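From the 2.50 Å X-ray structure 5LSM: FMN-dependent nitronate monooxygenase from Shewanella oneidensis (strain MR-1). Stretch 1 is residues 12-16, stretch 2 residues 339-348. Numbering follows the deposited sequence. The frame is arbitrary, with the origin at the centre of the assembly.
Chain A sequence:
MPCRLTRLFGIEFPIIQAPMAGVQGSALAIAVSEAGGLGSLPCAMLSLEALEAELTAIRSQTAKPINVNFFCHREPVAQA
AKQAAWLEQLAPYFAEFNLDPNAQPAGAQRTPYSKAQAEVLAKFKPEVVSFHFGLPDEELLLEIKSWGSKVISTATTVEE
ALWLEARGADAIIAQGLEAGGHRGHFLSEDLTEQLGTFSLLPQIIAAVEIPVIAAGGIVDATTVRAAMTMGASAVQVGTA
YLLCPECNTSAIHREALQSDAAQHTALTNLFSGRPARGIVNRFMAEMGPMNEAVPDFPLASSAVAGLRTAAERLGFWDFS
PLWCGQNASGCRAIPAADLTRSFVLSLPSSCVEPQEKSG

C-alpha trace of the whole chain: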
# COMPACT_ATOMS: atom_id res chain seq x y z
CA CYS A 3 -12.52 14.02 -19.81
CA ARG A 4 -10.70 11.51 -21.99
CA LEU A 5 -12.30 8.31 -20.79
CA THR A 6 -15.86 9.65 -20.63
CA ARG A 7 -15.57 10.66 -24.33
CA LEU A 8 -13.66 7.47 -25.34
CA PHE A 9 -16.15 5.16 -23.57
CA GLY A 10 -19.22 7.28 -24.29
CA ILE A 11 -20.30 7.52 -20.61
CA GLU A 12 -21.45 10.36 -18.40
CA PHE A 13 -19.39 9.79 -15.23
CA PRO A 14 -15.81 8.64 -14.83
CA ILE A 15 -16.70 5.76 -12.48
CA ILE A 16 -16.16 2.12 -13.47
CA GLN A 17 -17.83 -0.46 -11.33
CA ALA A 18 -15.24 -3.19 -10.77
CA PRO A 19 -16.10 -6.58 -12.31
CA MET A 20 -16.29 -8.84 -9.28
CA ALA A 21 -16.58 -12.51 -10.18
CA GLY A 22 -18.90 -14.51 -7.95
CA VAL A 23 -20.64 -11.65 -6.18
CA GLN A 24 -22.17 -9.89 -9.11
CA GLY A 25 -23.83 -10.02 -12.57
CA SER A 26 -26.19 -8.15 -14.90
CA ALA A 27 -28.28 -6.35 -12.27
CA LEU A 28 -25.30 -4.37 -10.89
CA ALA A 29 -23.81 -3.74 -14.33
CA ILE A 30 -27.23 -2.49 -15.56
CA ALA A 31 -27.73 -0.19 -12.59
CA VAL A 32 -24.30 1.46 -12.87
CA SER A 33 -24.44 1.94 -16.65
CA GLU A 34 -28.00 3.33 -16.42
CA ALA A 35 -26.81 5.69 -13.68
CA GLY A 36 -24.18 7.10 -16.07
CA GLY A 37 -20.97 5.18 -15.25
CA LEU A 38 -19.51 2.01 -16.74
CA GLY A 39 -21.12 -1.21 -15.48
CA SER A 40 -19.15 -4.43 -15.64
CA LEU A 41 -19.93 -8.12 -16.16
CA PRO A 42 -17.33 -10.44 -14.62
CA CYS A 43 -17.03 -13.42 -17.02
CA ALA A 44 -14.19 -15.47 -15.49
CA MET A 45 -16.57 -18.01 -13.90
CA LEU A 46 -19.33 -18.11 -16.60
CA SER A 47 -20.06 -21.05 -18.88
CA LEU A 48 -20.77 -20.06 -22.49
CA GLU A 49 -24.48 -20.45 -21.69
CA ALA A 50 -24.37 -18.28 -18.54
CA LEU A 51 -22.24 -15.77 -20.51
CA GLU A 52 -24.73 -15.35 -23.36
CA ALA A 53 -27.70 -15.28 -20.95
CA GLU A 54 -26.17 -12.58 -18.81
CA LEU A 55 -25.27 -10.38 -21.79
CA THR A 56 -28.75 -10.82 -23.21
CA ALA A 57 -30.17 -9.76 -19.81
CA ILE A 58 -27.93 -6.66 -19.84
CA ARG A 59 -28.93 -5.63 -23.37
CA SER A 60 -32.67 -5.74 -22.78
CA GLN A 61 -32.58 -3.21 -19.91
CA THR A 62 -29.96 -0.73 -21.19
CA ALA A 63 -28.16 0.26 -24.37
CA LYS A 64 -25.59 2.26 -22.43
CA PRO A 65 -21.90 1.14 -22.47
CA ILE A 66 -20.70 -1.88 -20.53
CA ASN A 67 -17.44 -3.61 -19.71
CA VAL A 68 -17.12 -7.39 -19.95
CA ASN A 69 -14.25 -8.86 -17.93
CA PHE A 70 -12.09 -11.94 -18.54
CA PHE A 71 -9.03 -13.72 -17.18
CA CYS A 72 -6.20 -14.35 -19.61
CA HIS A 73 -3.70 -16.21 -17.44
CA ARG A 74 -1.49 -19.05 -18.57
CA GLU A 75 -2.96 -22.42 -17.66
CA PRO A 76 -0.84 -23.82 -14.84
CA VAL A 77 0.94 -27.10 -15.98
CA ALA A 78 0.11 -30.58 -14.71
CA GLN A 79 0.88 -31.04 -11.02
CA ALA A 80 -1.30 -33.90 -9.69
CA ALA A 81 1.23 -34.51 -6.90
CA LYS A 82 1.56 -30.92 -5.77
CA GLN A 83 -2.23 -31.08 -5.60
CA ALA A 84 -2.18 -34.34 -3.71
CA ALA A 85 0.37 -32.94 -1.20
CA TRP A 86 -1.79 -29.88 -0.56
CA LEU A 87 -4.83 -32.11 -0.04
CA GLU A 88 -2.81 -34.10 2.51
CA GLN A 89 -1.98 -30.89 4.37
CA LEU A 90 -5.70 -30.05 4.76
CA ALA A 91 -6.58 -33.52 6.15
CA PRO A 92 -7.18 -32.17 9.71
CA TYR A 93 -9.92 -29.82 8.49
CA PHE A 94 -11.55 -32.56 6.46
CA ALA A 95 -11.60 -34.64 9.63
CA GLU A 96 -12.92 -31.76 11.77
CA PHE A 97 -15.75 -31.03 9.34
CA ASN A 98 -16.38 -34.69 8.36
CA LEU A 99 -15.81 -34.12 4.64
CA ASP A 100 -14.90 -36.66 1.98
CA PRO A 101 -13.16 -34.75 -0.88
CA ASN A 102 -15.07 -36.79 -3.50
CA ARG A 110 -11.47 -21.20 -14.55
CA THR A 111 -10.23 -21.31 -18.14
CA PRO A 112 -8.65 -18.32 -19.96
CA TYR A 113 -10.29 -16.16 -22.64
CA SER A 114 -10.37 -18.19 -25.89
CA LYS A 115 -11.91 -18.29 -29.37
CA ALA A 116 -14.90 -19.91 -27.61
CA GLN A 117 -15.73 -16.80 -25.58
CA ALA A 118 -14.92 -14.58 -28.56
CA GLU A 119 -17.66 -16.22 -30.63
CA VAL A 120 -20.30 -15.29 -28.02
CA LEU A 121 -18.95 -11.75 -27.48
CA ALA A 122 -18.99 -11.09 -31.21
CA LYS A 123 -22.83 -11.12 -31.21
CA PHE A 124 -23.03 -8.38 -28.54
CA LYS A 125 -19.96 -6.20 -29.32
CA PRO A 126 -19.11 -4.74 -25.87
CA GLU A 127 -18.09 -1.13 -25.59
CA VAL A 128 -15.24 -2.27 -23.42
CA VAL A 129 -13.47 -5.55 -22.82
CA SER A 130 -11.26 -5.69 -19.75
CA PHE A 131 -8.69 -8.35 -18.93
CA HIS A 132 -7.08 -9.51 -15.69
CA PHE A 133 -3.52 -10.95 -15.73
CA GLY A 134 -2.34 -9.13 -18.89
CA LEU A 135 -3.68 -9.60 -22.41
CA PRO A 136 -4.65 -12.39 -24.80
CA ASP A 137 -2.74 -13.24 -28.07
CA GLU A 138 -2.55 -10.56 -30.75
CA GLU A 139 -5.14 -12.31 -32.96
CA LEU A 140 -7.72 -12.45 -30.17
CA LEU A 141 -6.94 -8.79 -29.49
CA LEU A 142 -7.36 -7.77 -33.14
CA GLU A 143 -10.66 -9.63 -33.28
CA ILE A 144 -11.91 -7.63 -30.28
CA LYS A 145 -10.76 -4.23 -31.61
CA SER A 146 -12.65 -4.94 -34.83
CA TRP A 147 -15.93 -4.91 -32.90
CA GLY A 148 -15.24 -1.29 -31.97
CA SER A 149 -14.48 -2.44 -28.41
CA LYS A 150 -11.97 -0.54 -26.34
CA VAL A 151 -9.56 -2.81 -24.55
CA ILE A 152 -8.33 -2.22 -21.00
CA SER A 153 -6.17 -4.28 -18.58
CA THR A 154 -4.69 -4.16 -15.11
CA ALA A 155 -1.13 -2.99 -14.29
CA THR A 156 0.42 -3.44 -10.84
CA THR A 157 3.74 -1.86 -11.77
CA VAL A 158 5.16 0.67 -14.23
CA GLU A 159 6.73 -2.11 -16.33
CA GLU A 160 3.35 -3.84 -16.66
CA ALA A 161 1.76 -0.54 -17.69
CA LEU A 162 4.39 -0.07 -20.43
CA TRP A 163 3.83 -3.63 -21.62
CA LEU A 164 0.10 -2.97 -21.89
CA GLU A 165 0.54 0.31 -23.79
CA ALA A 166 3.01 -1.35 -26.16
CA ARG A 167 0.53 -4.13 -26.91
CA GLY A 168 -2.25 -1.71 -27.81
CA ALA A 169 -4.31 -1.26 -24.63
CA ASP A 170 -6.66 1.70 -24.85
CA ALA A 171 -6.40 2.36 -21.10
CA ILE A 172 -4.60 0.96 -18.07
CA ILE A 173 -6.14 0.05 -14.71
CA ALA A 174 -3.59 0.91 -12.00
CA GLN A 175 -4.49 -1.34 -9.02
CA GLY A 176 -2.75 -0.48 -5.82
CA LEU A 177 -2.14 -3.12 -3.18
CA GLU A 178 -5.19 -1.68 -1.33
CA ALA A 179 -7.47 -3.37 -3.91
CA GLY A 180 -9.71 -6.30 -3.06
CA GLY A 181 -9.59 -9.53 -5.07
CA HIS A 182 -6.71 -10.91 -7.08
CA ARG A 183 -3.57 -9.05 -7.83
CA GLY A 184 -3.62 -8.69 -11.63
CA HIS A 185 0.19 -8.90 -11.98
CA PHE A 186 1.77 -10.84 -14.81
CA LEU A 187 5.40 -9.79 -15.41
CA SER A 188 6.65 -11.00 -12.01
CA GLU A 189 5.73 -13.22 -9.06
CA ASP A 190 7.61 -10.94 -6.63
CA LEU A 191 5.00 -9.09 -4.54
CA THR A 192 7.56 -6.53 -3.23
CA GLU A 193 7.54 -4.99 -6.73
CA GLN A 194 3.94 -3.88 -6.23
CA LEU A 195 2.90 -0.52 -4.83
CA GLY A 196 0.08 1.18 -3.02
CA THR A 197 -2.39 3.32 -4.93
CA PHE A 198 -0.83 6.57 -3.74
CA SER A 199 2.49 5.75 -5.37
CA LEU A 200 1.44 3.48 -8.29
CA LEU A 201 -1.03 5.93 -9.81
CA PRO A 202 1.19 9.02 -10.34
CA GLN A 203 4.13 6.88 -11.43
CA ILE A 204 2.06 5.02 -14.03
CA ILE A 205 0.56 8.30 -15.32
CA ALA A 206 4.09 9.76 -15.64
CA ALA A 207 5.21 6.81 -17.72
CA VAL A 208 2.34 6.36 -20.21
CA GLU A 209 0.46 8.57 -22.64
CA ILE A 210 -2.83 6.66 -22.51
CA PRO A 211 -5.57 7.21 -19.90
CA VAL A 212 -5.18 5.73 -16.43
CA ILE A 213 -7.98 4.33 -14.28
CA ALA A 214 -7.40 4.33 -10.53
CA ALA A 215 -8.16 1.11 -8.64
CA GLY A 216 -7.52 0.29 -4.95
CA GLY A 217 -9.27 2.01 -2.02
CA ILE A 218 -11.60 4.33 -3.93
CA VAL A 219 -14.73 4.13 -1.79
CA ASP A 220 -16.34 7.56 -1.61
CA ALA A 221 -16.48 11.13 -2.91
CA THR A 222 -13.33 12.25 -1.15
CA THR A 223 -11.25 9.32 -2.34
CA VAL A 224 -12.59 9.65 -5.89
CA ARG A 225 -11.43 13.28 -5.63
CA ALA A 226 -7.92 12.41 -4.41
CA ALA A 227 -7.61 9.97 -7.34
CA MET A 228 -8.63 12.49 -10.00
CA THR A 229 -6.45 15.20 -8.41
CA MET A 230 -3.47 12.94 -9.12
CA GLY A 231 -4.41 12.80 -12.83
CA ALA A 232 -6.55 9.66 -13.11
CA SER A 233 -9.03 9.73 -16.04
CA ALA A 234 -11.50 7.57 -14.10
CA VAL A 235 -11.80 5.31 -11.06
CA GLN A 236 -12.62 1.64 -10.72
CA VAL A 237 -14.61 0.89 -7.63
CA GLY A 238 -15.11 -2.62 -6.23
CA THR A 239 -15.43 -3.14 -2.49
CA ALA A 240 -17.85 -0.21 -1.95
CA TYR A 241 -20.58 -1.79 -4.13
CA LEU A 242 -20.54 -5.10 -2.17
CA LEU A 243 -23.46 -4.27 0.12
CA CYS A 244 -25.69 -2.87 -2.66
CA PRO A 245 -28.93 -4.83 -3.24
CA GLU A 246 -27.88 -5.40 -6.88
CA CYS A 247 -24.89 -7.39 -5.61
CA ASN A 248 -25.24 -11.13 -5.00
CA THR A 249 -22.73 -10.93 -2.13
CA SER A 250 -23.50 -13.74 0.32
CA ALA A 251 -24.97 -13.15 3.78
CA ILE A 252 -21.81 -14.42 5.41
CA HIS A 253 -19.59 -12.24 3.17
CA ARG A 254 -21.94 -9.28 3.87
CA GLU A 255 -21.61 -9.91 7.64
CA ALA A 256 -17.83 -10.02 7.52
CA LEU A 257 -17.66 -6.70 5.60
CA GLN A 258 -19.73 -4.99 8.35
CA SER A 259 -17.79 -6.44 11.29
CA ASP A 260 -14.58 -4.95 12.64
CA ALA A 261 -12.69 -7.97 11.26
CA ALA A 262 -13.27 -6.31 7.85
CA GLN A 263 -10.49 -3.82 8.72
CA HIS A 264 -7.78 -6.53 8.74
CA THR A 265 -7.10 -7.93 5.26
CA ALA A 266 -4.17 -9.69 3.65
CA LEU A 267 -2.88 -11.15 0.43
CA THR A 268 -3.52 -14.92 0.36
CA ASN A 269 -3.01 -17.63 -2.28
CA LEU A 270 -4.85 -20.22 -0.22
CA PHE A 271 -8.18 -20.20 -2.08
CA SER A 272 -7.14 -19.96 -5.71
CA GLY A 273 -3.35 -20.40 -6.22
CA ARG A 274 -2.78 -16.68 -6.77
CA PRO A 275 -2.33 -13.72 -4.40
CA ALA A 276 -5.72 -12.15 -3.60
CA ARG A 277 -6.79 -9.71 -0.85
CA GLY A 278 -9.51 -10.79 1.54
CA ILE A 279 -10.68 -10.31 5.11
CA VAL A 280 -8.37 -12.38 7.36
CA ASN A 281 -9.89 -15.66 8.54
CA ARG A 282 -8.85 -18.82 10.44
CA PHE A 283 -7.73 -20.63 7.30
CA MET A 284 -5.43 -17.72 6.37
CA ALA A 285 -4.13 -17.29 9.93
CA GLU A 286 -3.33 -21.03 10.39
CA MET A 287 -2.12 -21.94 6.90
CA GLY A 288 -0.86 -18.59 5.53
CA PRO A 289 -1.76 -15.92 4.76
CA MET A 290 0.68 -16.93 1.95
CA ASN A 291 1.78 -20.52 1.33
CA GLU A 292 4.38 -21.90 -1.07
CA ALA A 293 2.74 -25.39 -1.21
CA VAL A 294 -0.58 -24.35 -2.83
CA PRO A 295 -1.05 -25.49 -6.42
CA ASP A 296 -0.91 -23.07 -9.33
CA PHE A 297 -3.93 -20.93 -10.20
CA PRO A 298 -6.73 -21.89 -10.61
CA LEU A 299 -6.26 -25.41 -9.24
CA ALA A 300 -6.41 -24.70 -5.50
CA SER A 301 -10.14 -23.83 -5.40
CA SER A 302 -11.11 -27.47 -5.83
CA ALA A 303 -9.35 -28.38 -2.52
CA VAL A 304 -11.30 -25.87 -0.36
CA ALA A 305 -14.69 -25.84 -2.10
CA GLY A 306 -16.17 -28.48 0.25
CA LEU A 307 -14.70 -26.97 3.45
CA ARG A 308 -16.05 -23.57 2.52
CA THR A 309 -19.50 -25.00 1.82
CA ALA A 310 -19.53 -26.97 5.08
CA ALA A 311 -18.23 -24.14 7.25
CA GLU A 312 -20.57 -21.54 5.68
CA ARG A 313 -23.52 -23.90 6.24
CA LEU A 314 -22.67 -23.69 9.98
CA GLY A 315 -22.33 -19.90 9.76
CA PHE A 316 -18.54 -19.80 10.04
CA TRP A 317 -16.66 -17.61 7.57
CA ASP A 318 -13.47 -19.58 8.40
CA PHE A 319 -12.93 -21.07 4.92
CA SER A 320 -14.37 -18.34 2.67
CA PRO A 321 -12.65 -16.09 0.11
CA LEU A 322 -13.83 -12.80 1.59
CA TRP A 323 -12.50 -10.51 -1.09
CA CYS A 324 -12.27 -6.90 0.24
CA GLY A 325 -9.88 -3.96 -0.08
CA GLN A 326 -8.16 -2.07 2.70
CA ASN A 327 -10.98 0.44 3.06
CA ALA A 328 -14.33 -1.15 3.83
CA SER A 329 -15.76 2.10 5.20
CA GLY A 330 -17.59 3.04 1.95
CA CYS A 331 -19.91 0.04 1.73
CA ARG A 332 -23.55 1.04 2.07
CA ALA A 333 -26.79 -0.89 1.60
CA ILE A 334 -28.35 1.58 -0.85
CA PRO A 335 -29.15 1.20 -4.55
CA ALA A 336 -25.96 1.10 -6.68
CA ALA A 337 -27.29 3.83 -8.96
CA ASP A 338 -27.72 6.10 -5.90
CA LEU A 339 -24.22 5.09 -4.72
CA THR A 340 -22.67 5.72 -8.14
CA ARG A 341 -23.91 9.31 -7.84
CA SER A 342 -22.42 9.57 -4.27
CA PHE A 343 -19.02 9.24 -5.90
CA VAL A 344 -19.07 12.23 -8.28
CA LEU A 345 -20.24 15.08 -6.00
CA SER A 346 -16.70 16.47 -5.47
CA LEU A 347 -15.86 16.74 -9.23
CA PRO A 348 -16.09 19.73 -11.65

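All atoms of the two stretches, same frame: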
# COMPACT_ATOMS: atom_id res chain seq x y z
N GLU A 12 -21.24 9.07 -19.01
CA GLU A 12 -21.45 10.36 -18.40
C GLU A 12 -20.44 10.61 -17.27
O GLU A 12 -19.90 11.70 -17.15
CB GLU A 12 -22.89 10.45 -17.88
CG GLU A 12 -23.48 11.86 -17.90
CD GLU A 12 -24.85 11.92 -17.24
OE1 GLU A 12 -25.72 11.08 -17.58
OE2 GLU A 12 -25.07 12.80 -16.39
N PHE A 13 -20.18 9.59 -16.44
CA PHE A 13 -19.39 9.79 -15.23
C PHE A 13 -18.13 8.93 -15.28
O PHE A 13 -18.13 7.86 -15.89
CB PHE A 13 -20.22 9.44 -14.01
CG PHE A 13 -21.45 10.29 -13.82
CD1 PHE A 13 -21.36 11.69 -13.81
CD2 PHE A 13 -22.67 9.71 -13.52
CE1 PHE A 13 -22.48 12.48 -13.55
CE2 PHE A 13 -23.79 10.49 -13.24
CZ PHE A 13 -23.70 11.88 -13.29
N PRO A 14 -17.04 9.41 -14.69
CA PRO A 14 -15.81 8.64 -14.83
C PRO A 14 -15.64 7.63 -13.70
O PRO A 14 -14.55 7.51 -13.14
CB PRO A 14 -14.72 9.73 -14.76
CG PRO A 14 -15.30 10.76 -13.86
CD PRO A 14 -16.80 10.74 -14.11
N ILE A 15 -16.71 6.88 -13.41
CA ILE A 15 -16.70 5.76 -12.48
C ILE A 15 -16.86 4.45 -13.25
O ILE A 15 -17.76 4.30 -14.07
CB ILE A 15 -17.87 5.84 -11.49
CG1 ILE A 15 -17.93 7.22 -10.83
CG2 ILE A 15 -17.77 4.76 -10.44
CD1 ILE A 15 -16.64 7.65 -10.17
N ILE A 16 -15.99 3.49 -12.97
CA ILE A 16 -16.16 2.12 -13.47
C ILE A 16 -16.46 1.27 -12.27
O ILE A 16 -15.78 1.35 -11.25
CB ILE A 16 -14.89 1.59 -14.18
CG1 ILE A 16 -14.52 2.51 -15.36
CG2 ILE A 16 -15.08 0.13 -14.65
CD1 ILE A 16 -13.26 2.12 -16.09
N LEU A 339 -25.63 5.11 -5.17
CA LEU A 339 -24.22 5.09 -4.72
C LEU A 339 -23.27 5.60 -5.79
O LEU A 339 -22.35 6.38 -5.49
CB LEU A 339 -23.83 3.66 -4.31
CG LEU A 339 -22.56 3.47 -3.52
CD1 LEU A 339 -22.54 4.26 -2.21
CD2 LEU A 339 -22.38 2.00 -3.24
N THR A 340 -23.50 5.22 -7.04
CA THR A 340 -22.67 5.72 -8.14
C THR A 340 -22.67 7.24 -8.24
O THR A 340 -21.63 7.85 -8.50
CB THR A 340 -23.08 5.12 -9.49
OG1 THR A 340 -22.82 3.71 -9.49
CG2 THR A 340 -22.32 5.77 -10.62
N ARG A 341 -23.81 7.85 -7.94
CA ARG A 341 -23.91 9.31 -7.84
C ARG A 341 -23.25 9.91 -6.58
O ARG A 341 -22.77 11.03 -6.64
CB ARG A 341 -25.37 9.75 -7.90
CG ARG A 341 -26.07 9.49 -9.22
CD ARG A 341 -27.58 9.67 -9.13
NE ARG A 341 -28.22 8.89 -10.18
CZ ARG A 341 -29.03 7.85 -10.00
NH1 ARG A 341 -29.52 7.54 -8.81
NH2 ARG A 341 -29.42 7.16 -11.07
N SER A 342 -23.29 9.21 -5.44
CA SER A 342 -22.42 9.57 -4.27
C SER A 342 -21.03 10.02 -4.74
O SER A 342 -20.48 11.01 -4.25
CB SER A 342 -22.23 8.39 -3.28
N PHE A 343 -20.46 9.24 -5.66
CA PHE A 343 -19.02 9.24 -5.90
C PHE A 343 -18.54 10.46 -6.68
O PHE A 343 -17.34 10.69 -6.76
CB PHE A 343 -18.60 7.98 -6.67
CG PHE A 343 -18.82 6.69 -5.92
CD1 PHE A 343 -18.78 6.65 -4.53
CD2 PHE A 343 -18.99 5.52 -6.61
CE1 PHE A 343 -18.96 5.46 -3.85
CE2 PHE A 343 -19.12 4.32 -5.94
CZ PHE A 343 -19.11 4.29 -4.56
N VAL A 344 -19.46 11.17 -7.34
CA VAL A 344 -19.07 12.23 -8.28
C VAL A 344 -19.41 13.64 -7.81
O VAL A 344 -19.14 14.60 -8.51
CB VAL A 344 -19.67 11.98 -9.67
CG1 VAL A 344 -19.31 10.59 -10.16
CG2 VAL A 344 -21.18 12.13 -9.65
N LEU A 345 -19.92 13.77 -6.59
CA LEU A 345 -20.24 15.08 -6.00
C LEU A 345 -19.08 16.08 -5.93
O LEU A 345 -19.29 17.29 -6.02
CB LEU A 345 -20.79 14.89 -4.59
CG LEU A 345 -22.26 14.56 -4.39
CD1 LEU A 345 -23.01 14.36 -5.69
CD2 LEU A 345 -22.41 13.35 -3.49
N SER A 346 -17.86 15.59 -5.68
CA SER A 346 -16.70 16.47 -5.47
C SER A 346 -15.96 16.84 -6.77
O SER A 346 -14.93 17.50 -6.71
CB SER A 346 -15.70 15.83 -4.49
OG SER A 346 -16.19 15.84 -3.16
N LEU A 347 -16.50 16.45 -7.92
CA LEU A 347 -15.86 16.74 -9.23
C LEU A 347 -16.48 17.94 -9.94
O LEU A 347 -17.65 18.26 -9.73
CB LEU A 347 -15.94 15.52 -10.14
CG LEU A 347 -15.38 14.24 -9.55
CD1 LEU A 347 -15.44 13.12 -10.57
CD2 LEU A 347 -13.95 14.48 -9.07
N PRO A 348 -15.70 18.58 -10.83
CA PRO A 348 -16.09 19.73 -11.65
C PRO A 348 -16.65 19.32 -13.00
O PRO A 348 -17.84 19.02 -13.11
CB PRO A 348 -14.77 20.49 -11.82

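The contact between residues 12-16 and the segment 339-348, far apart in sequence, is almost wholly apolar: no hydrogen bond crosses it, and about 320 Å² of surface, both sides summed, is buried, mostly by apolar side chains. Glu12 takes no part. Its exposed carboxylate stays out of reach of the second stretch, as suits a charged group beside a greasy contact.

Phe13 makes the first contact. Its CA-to-CB bond points toward the second stretch, and the m rotamer presents one face of the ring to Val344. The methyl CG2 of Val344 lies 4.3 Å from the centroid of the Phe13 ring and 16° off the ring normal, a CH-pi contact, while CB of Phe13 is 4.1 Å from CG1 of Val344. A beta-branched valine suits this position because its two methyls diverge from CB, one lying over the ring and the other reaching the base of the same side chain.

The CA-to-CB bond of Pro14 points sideways, yet CG of its ring comes within 4.1 Å of CD1 of Leu347. Leu347 closes a type I turn that begins at Val344, and its N donates to Val344 O at 3.3 Å; both Val344 and Leu347, at the two ends of the turn, have CA-to-CB bonds directed toward stretch 1.

At Ile15 the chain enters a strand, and the CA-to-CB bond of Ile15 again points toward the second stretch. CG1 of Ile15 packs 3.7 Å from CG1 of Val344, the closest approach between the stretches, and CD1 of Ile15 lies 4.0 Å from CB of Phe343. CG2 of Ile15 sits at the edge of the Phe343 ring, near its plane. A branched aliphatic chain can thus pack against Val344 and Phe343 at once, and it brings no polar group into a buried place.

Ile16, though buried, is out of reach of the second stretch.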